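Local coordinates for protein NAD-dependent epimerase/dehydratase (Veillonella parvula DSM 2008, PDB 3R6D) that probably binds NAD(P) in a Rossmann-type domain and may act as an NAD-dependent epimerase or dehydratase, at residues A[33-38]-A[47-52]; A[183-188]-A[206-211]. All coordinates share one frame; numbering follows the deposited sequence. Where two conformers were deposited one is given.

Contact 1. Residues A[33-38]-A[47-52]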
ATOM      1  N   ILE A  33      13.802  -3.242  -8.318  1.00 11.21           N
ATOM      2  CA  ILE A  33      13.154  -2.713  -7.132  1.00 10.53           C
ATOM      3  C   ILE A  33      14.112  -1.798  -6.374  1.00 10.01           C
ATOM      4  O   ILE A  33      15.238  -2.193  -6.041  1.00 11.29           O
ATOM      5  CB  ILE A  33      12.688  -3.854  -6.207  1.00 10.43           C
ATOM      6  CG1 ILE A  33      11.781  -4.830  -6.958  1.00 10.77           C
ATOM      7  CG2 ILE A  33      11.995  -3.309  -4.971  1.00 11.87           C
ATOM      8  CD1 ILE A  33      11.395  -6.111  -6.223  1.00 13.53           C
ATOM      9  N   THR A  34      13.637  -0.607  -6.029  1.00  9.99           N
ATOM     10  CA  THR A  34      14.365   0.291  -5.143  1.00 10.07           C
ATOM     11  C   THR A  34      13.616   0.391  -3.833  1.00  9.62           C
ATOM     12  O   THR A  34      12.399   0.647  -3.837  1.00 10.79           O
ATOM     13  CB  THR A  34      14.512   1.661  -5.797  1.00 10.22           C
ATOM     14  OG1 THR A  34      15.273   1.503  -6.993  1.00 12.63           O
ATOM     15  CG2 THR A  34      15.191   2.656  -4.905  1.00 12.20           C
ATOM     16  N   LEU A  35      14.323   0.149  -2.738  1.00 10.36           N
ATOM     17  CA  LEU A  35      13.767   0.235  -1.389  1.00  9.83           C
ATOM     18  C   LEU A  35      14.307   1.488  -0.704  1.00 10.80           C
ATOM     19  O   LEU A  35      15.532   1.663  -0.656  1.00 12.00           O
ATOM     20  CB  LEU A  35      14.162  -1.001  -0.566  1.00 10.90           C
ATOM     21  CG  LEU A  35      13.779  -2.340  -1.201  1.00  9.98           C
ATOM     22  CD1 LEU A  35      14.236  -3.498  -0.285  1.00 12.29           C
ATOM     23  CD2 LEU A  35      12.287  -2.467  -1.481  1.00 10.92           C
ATOM     24  N   TYR A  36      13.420   2.368  -0.200  1.00 10.20           N
ATOM     25  CA  TYR A  36      13.840   3.605   0.468  1.00 11.69           C
ATOM     26  C   TYR A  36      13.518   3.522   1.930  1.00 11.62           C
ATOM     27  O   TYR A  36      12.382   3.161   2.297  1.00 13.16           O
ATOM     28  CB  TYR A  36      13.052   4.759  -0.121  1.00 11.83           C
ATOM     29  CG  TYR A  36      13.461   6.119   0.418  1.00 12.22           C
ATOM     30  CD1 TYR A  36      14.707   6.660   0.101  1.00 11.80           C
ATOM     31  CD2 TYR A  36      12.613   6.865   1.241  1.00 11.60           C
ATOM     32  CE1 TYR A  36      15.092   7.934   0.569  1.00 13.66           C
ATOM     33  CE2 TYR A  36      13.000   8.134   1.722  1.00 11.95           C
ATOM     34  CZ  TYR A  36      14.245   8.651   1.385  1.00 12.68           C
ATOM     35  OH  TYR A  36      14.649   9.904   1.801  1.00 13.54           O
ATOM     36  N   GLY A  37      14.476   3.870   2.790  1.00 11.77           N
ATOM     37  CA  GLY A  37      14.169   3.893   4.228  1.00 12.36           C
ATOM     38  C   GLY A  37      15.416   3.883   5.076  1.00 11.84           C
ATOM     39  O   GLY A  37      16.530   4.142   4.590  1.00 12.37           O
ATOM     40  N   ARG A  38      15.195   3.593   6.359  1.00 12.35           N
ATOM     41  CA  ARG A  38      16.206   3.722   7.411  1.00 11.70           C
ATOM     42  C   ARG A  38      16.673   2.328   7.805  1.00 10.81           C
ATOM     43  O   ARG A  38      15.839   1.464   8.098  1.00 11.64           O
ATOM     44  CB  ARG A  38      15.580   4.457   8.584  1.00 12.21           C
ATOM     45  CG  ARG A  38      16.515   4.592   9.769  1.00 11.76           C
ATOM     46  CD  ARG A  38      15.775   5.090  11.008  1.00 12.73           C
ATOM     47  NE  ARG A  38      14.856   4.078  11.548  1.00 13.45           N
ATOM     48  CZ  ARG A  38      13.529   4.117  11.485  1.00 13.48           C
ATOM     49  NH1 ARG A  38      12.877   5.110  10.861  1.00 14.89           N
ATOM     50  NH2 ARG A  38      12.844   3.126  12.038  1.00 15.58           N
ATOM     51  N   GLU A  47      17.721 -12.507   1.931  1.00 15.77           N
ATOM     52  CA  GLU A  47      17.250 -13.058   0.644  1.00 17.22           C
ATOM     53  C   GLU A  47      16.599 -11.974  -0.227  1.00 16.33           C
ATOM     54  O   GLU A  47      16.397 -12.143  -1.444  1.00 17.08           O
ATOM     55  CB  GLU A  47      16.312 -14.278   0.839  1.00 17.07           C
ATOM     56  CG  GLU A  47      14.951 -13.982   1.404  1.00 18.79           C
ATOM     57  CD  GLU A  47      14.927 -13.957   2.900  1.00 14.92           C
ATOM     58  OE1 GLU A  47      16.032 -13.888   3.551  1.00 18.13           O
ATOM     59  OE2 GLU A  47      13.803 -13.990   3.428  1.00 20.25           O
ATOM     60  N   ILE A  48      16.251 -10.857   0.397  1.00 13.93           N
ATOM     61  CA  ILE A  48      15.836  -9.672  -0.349  1.00 13.30           C
ATOM     62  C   ILE A  48      17.039  -8.729  -0.592  1.00 12.05           C
ATOM     63  O   ILE A  48      17.323  -8.352  -1.739  1.00 12.14           O
ATOM     64  CB  ILE A  48      14.701  -8.958   0.418  1.00 13.23           C
ATOM     65  CG1 ILE A  48      13.436  -9.838   0.449  1.00 16.11           C
ATOM     66  CG2 ILE A  48      14.393  -7.592  -0.222  1.00 12.83           C
ATOM     67  CD1 ILE A  48      12.220  -9.226   1.118  1.00 17.53           C
ATOM     68  N   ILE A  49      17.704  -8.309   0.486  1.00 12.43           N
ATOM     69  CA  ILE A  49      18.733  -7.283   0.398  1.00 13.93           C
ATOM     70  C   ILE A  49      19.886  -7.736  -0.502  1.00 13.84           C
ATOM     71  O   ILE A  49      20.503  -6.895  -1.182  1.00 14.62           O
ATOM     72  CB  ILE A  49      19.188  -6.841   1.833  1.00 14.73           C
ATOM     73  CG1 ILE A  49      18.016  -6.141   2.580  1.00 15.28           C
ATOM     74  CG2 ILE A  49      20.509  -6.019   1.805  1.00 17.55           C
ATOM     75  CD1 ILE A  49      17.560  -4.812   1.994  1.00 18.52           C
ATOM     76  N   ASP A  50      20.217  -9.037  -0.507  1.00 13.62           N
ATOM     77  CA  ASP A  50      21.329  -9.553  -1.298  1.00 13.90           C
ATOM     78  C   ASP A  50      20.953  -9.766  -2.765  1.00 14.29           C
ATOM     79  O   ASP A  50      21.816 -10.141  -3.561  1.00 16.14           O
ATOM     80  CB  ASP A  50      21.843 -10.891  -0.740  1.00 14.00           C
ATOM     81  CG  ASP A  50      22.462 -10.787   0.649  1.00 15.13           C
ATOM     82  OD1 ASP A  50      22.570  -9.677   1.255  1.00 15.45           O
ATOM     83  OD2 ASP A  50      22.821 -11.886   1.162  1.00 14.39           O
ATOM     84  N   HIS A  51      19.695  -9.548  -3.143  1.00 14.24           N
ATOM     85  CA  HIS A  51      19.269  -9.885  -4.512  1.00 13.81           C
ATOM     86  C   HIS A  51      19.735  -8.801  -5.495  1.00 14.02           C
ATOM     87  O   HIS A  51      19.633  -7.602  -5.207  1.00 13.97           O
ATOM     88  CB  HIS A  51      17.732  -9.985  -4.553  1.00 13.26           C
ATOM     89  CG  HIS A  51      17.213 -10.631  -5.801  1.00 12.68           C
ATOM     90  ND1 HIS A  51      17.303 -10.050  -7.057  1.00 13.86           N
ATOM     91  CD2 HIS A  51      16.655 -11.849  -5.985  1.00 13.72           C
ATOM     92  CE1 HIS A  51      16.790 -10.881  -7.953  1.00 14.50           C
ATOM     93  NE2 HIS A  51      16.377 -11.976  -7.324  1.00 14.44           N
ATOM     94  N   GLU A  52      20.222  -9.226  -6.656  1.00 15.49           N
ATOM     95  CA  GLU A  52      20.761  -8.275  -7.660  1.00 17.00           C
ATOM     96  C   GLU A  52      19.738  -7.233  -8.171  1.00 15.89           C
ATOM     97  O   GLU A  52      20.142  -6.153  -8.669  1.00 18.22           O
ATOM     98  CB  GLU A  52      21.369  -9.019  -8.851  1.00 19.45           C
ATOM     99  CG  GLU A  52      20.386  -9.847  -9.621  1.00 23.71           C
ATOM    100  CD  GLU A  52      20.999 -10.559 -10.818  1.00 31.92           C
ATOM    101  OE1 GLU A  52      22.238 -10.443 -11.049  1.00 35.97           O
ATOM    102  OE2 GLU A  52      20.230 -11.236 -11.540  1.00 35.96           O
TER
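No flat group enters the contact between Leu35 and the pair Ile48 and Ile49; its surfaces are methyls, while the nearby rings are occupied outside it, with Tyr36 OH hydrogen-bonded to Ser60 O and His51 ND1 to Arg53 N. One atom, CD1 of Leu35, does all the touching from the strand. It meets CG2 of Ile48 at 4.1 Å, and CD1 of Ile49 at 4.2 Å in a different direction, so two neighbouring residues of the helix share a single methyl. With CD1 anti to CA (chi2 180°), that methyl is carried forward to the helix while CD2 stays behind. The Leu35 and Ile48 side chains cross at about a right angle. Ile48 offers its short branch, and Ile49 its far methyl at the end of CG1. Just beyond, the chain turns out of helix 46-49 with His51 N hydrogen-bonded to Ile48 O. Ile44, Val54 and Ala13 also touch Leu35, and Val56 touches Ile49. The helix belongs to the beta-alpha-beta crossover from strand 33-37 to parallel strand 54-58, as in Rossmann-type folds. The strand is hydrogen-bonded to strands 8-11 and 54-58, whereas its contact with the helix is apolar, resting on dispersion and the exclusion of water.

Contact 2. Residues A[183-188]-A[206-211]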
ATOM      1  N   GLU A 183      -0.991 -11.812   2.711  1.00 12.36           N
ATOM      2  CA  GLU A 183      -0.730 -12.549   1.471  1.00 13.30           C
ATOM      3  C   GLU A 183      -1.770 -12.275   0.383  1.00 12.43           C
ATOM      4  O   GLU A 183      -1.401 -12.114  -0.801  1.00 12.62           O
ATOM      5  CB  GLU A 183      -0.599 -14.044   1.785  1.00 15.78           C
ATOM      6  CG  GLU A 183       0.632 -14.437   2.609  1.00 16.48           C
ATOM      7  CD  GLU A 183       0.414 -14.439   4.119  1.00 18.48           C
ATOM      8  OE1 GLU A 183      -0.578 -13.840   4.627  1.00 16.46           O
ATOM      9  OE2 GLU A 183       1.262 -15.049   4.820  1.00 21.67           O
ATOM     10  N   ALA A 184      -3.049 -12.175   0.783  1.00 12.39           N
ATOM     11  CA  ALA A 184      -4.111 -11.817  -0.174  1.00 11.97           C
ATOM     12  C   ALA A 184      -3.939 -10.401  -0.697  1.00 11.04           C
ATOM     13  O   ALA A 184      -4.119 -10.152  -1.890  1.00 10.83           O
ATOM     14  CB  ALA A 184      -5.483 -12.010   0.466  1.00 12.95           C
ATOM     15  N   VAL A 185      -3.573  -9.468   0.187  1.00 10.13           N
ATOM     16  CA  VAL A 185      -3.355  -8.096  -0.255  1.00  9.80           C
ATOM     17  C   VAL A 185      -2.208  -8.042  -1.289  1.00  9.36           C
ATOM     18  O   VAL A 185      -2.292  -7.338  -2.313  1.00  9.34           O
ATOM     19  CB  VAL A 185      -3.091  -7.148   0.923  1.00  9.49           C
ATOM     20  CG1 VAL A 185      -2.752  -5.721   0.405  1.00 10.14           C
ATOM     21  CG2 VAL A 185      -4.290  -7.087   1.859  1.00  9.69           C
ATOM     22  N   VAL A 186      -1.129  -8.769  -1.001  1.00  9.20           N
ATOM     23  CA  VAL A 186      -0.016  -8.808  -1.926  1.00  9.95           C
ATOM     24  C   VAL A 186      -0.401  -9.354  -3.302  1.00 10.65           C
ATOM     25  O   VAL A 186       0.033  -8.833  -4.327  1.00 10.58           O
ATOM     26  CB  VAL A 186       1.175  -9.551  -1.319  1.00 10.84           C
ATOM     27  CG1 VAL A 186       2.237  -9.854  -2.395  1.00 11.55           C
ATOM     28  CG2 VAL A 186       1.795  -8.687  -0.189  1.00 11.80           C
ATOM     29  N   LYS A 187      -1.230 -10.396  -3.328  0.50 11.17           N
ATOM     30  CA  LYS A 187      -1.761 -10.911  -4.605  0.50 12.31           C
ATOM     31  C   LYS A 187      -2.557  -9.838  -5.345  0.50 10.90           C
ATOM     32  O   LYS A 187      -2.412  -9.686  -6.571  0.50 11.09           O
ATOM     33  CB  LYS A 187      -2.623 -12.159  -4.397  0.50 13.54           C
ATOM     34  CG  LYS A 187      -1.842 -13.430  -4.095  0.50 17.37           C
ATOM     35  CD  LYS A 187      -1.206 -13.994  -5.354  0.50 23.21           C
ATOM     36  CE  LYS A 187      -0.428 -15.276  -5.063  0.50 26.40           C
ATOM     37  NZ  LYS A 187      -1.280 -16.390  -4.556  0.50 28.71           N
ATOM     38  N   ALA A 188      -3.383  -9.085  -4.617  1.00 10.94           N
ATOM     39  CA  ALA A 188      -4.135  -8.007  -5.268  1.00 10.53           C
ATOM     40  C   ALA A 188      -3.188  -6.947  -5.873  1.00  9.98           C
ATOM     41  O   ALA A 188      -3.399  -6.508  -7.000  1.00 10.25           O
ATOM     42  CB  ALA A 188      -5.118  -7.364  -4.288  1.00 11.01           C
ATOM     43  N   ILE A 206      -9.960   1.606  -3.525  1.00  9.13           N
ATOM     44  CA  ILE A 206     -10.576   0.284  -3.644  1.00  9.88           C
ATOM     45  C   ILE A 206     -10.341  -0.473  -2.331  1.00  8.38           C
ATOM     46  O   ILE A 206      -9.203  -0.567  -1.866  1.00  9.38           O
ATOM     47  CB  ILE A 206      -9.931  -0.483  -4.845  1.00 10.99           C
ATOM     48  CG1 ILE A 206     -10.072   0.311  -6.156  1.00 13.72           C
ATOM     49  CG2 ILE A 206     -10.541  -1.879  -5.029  1.00 13.98           C
ATOM     50  CD1 ILE A 206     -11.474   0.773  -6.492  1.00 18.74           C
ATOM     51  N   GLY A 207     -11.405  -1.033  -1.745  1.00  8.52           N
ATOM     52  CA  GLY A 207     -11.244  -1.861  -0.550  1.00  9.32           C
ATOM     53  C   GLY A 207     -10.738  -3.252  -0.917  1.00  9.44           C
ATOM     54  O   GLY A 207     -11.018  -3.755  -2.021  1.00 10.24           O
ATOM     55  N   VAL A 208     -10.006  -3.874   0.001  1.00  8.70           N
ATOM     56  CA  VAL A 208      -9.496  -5.234  -0.207  1.00  9.55           C
ATOM     57  C   VAL A 208      -9.870  -6.035   1.041  1.00  9.40           C
ATOM     58  O   VAL A 208      -9.441  -5.692   2.148  1.00  9.79           O
ATOM     59  CB  VAL A 208      -7.963  -5.261  -0.442  1.00  9.30           C
ATOM     60  CG1 VAL A 208      -7.555  -6.664  -0.857  1.00 11.37           C
ATOM     61  CG2 VAL A 208      -7.533  -4.292  -1.534  1.00 10.79           C
ATOM     62  N   GLY A 209     -10.656  -7.102   0.831  1.00 10.22           N
ATOM     63  CA  GLY A 209     -11.143  -7.875   1.962  1.00 10.45           C
ATOM     64  C   GLY A 209     -11.171  -9.356   1.649  1.00 11.35           C
ATOM     65  O   GLY A 209     -11.200  -9.745   0.470  1.00 11.78           O
ATOM     66  N   GLU A 210     -11.204 -10.183   2.699  1.00 11.63           N
ATOM     67  CA  GLU A 210     -11.349 -11.631   2.543  1.00 12.60           C
ATOM     68  C   GLU A 210     -12.833 -11.979   2.410  1.00 12.83           C
ATOM     69  O   GLU A 210     -13.622 -11.706   3.315  1.00 13.03           O
ATOM     70  CB  GLU A 210     -10.762 -12.325   3.759  1.00 13.18           C
ATOM     71  CG  GLU A 210     -10.900 -13.865   3.733  1.00 14.10           C
ATOM     72  CD  GLU A 210     -10.335 -14.521   4.966  1.00 15.74           C
ATOM     73  OE1 GLU A 210      -9.494 -13.945   5.654  1.00 18.30           O
ATOM     74  OE2 GLU A 210     -10.734 -15.663   5.237  1.00 21.12           O
ATOM     75  N   PRO A 211     -13.216 -12.606   1.282  1.00 14.22           N
ATOM     76  CA  PRO A 211     -14.619 -12.979   1.137  1.00 15.70           C
ATOM     77  C   PRO A 211     -15.080 -13.868   2.298  1.00 16.44           C
ATOM     78  O   PRO A 211     -14.315 -14.686   2.782  1.00 17.11           O
ATOM     79  CB  PRO A 211     -14.643 -13.760  -0.166  1.00 16.44           C
ATOM     80  CG  PRO A 211     -13.465 -13.208  -0.974  1.00 16.83           C
ATOM     81  CD  PRO A 211     -12.411 -12.953   0.086  1.00 14.55           C
TER
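Residues 183-188 of helix 182-193 approach residues 206-211, on and just after strand 204-209, most closely where Val185 CA stands 6.8 Å from Val208 CA, too far for backbone bonding, so side chains make the join. Val208 points its CB toward the helix, and its CG1 methyl, anti to the backbone N (chi1 -171°), is the one that reaches it. That methyl lies 4.3 Å from CG2 of Val185 and also 4.3 Å from CB of Ala188. The two helix groups sit three residues apart, roughly one turn, and the strand methyl is therefore received between successive turns of the helix. Ala188 ends at CB, which lets the strand come near on that side, whereas Val185 meets Val208 with only one of its branches. All three residues are buried, and the pairing is wholly apolar. Leu154 of strand 148-158 touches both Val185 and Val208, Leu157 adds to the packing on Val185, and Leu168 of strand 167-169 touches Val208. Helix 182-193 is thus packed against the sheet of the Rossmann-type domain, where strand 204-209 runs between parallel strand 148-158 and antiparallel strand 167-169.

Overall arrangement
Contact 1 closes along the chain before contact 2 opens, and the two do not touch: their centres are 24 Å apart and their nearest atoms about 11 Å. What joins them is one mixed sheet. Contact 1 belongs to strand 33-37, which lies parallel between strands 8-11 and 54-58, with short helix 46-49 packed on it. Contact 2 belongs to the other part of the sheet, where strand 204-209 pairs with strand 148-158 and helix 182-193 packs alongside. Both contacts are helix-on-strand hydrophobic packing, as expected of a Rossmann-type fold; the parallel strands 8-11, 76-79 and 102-108 bridge the distance between them.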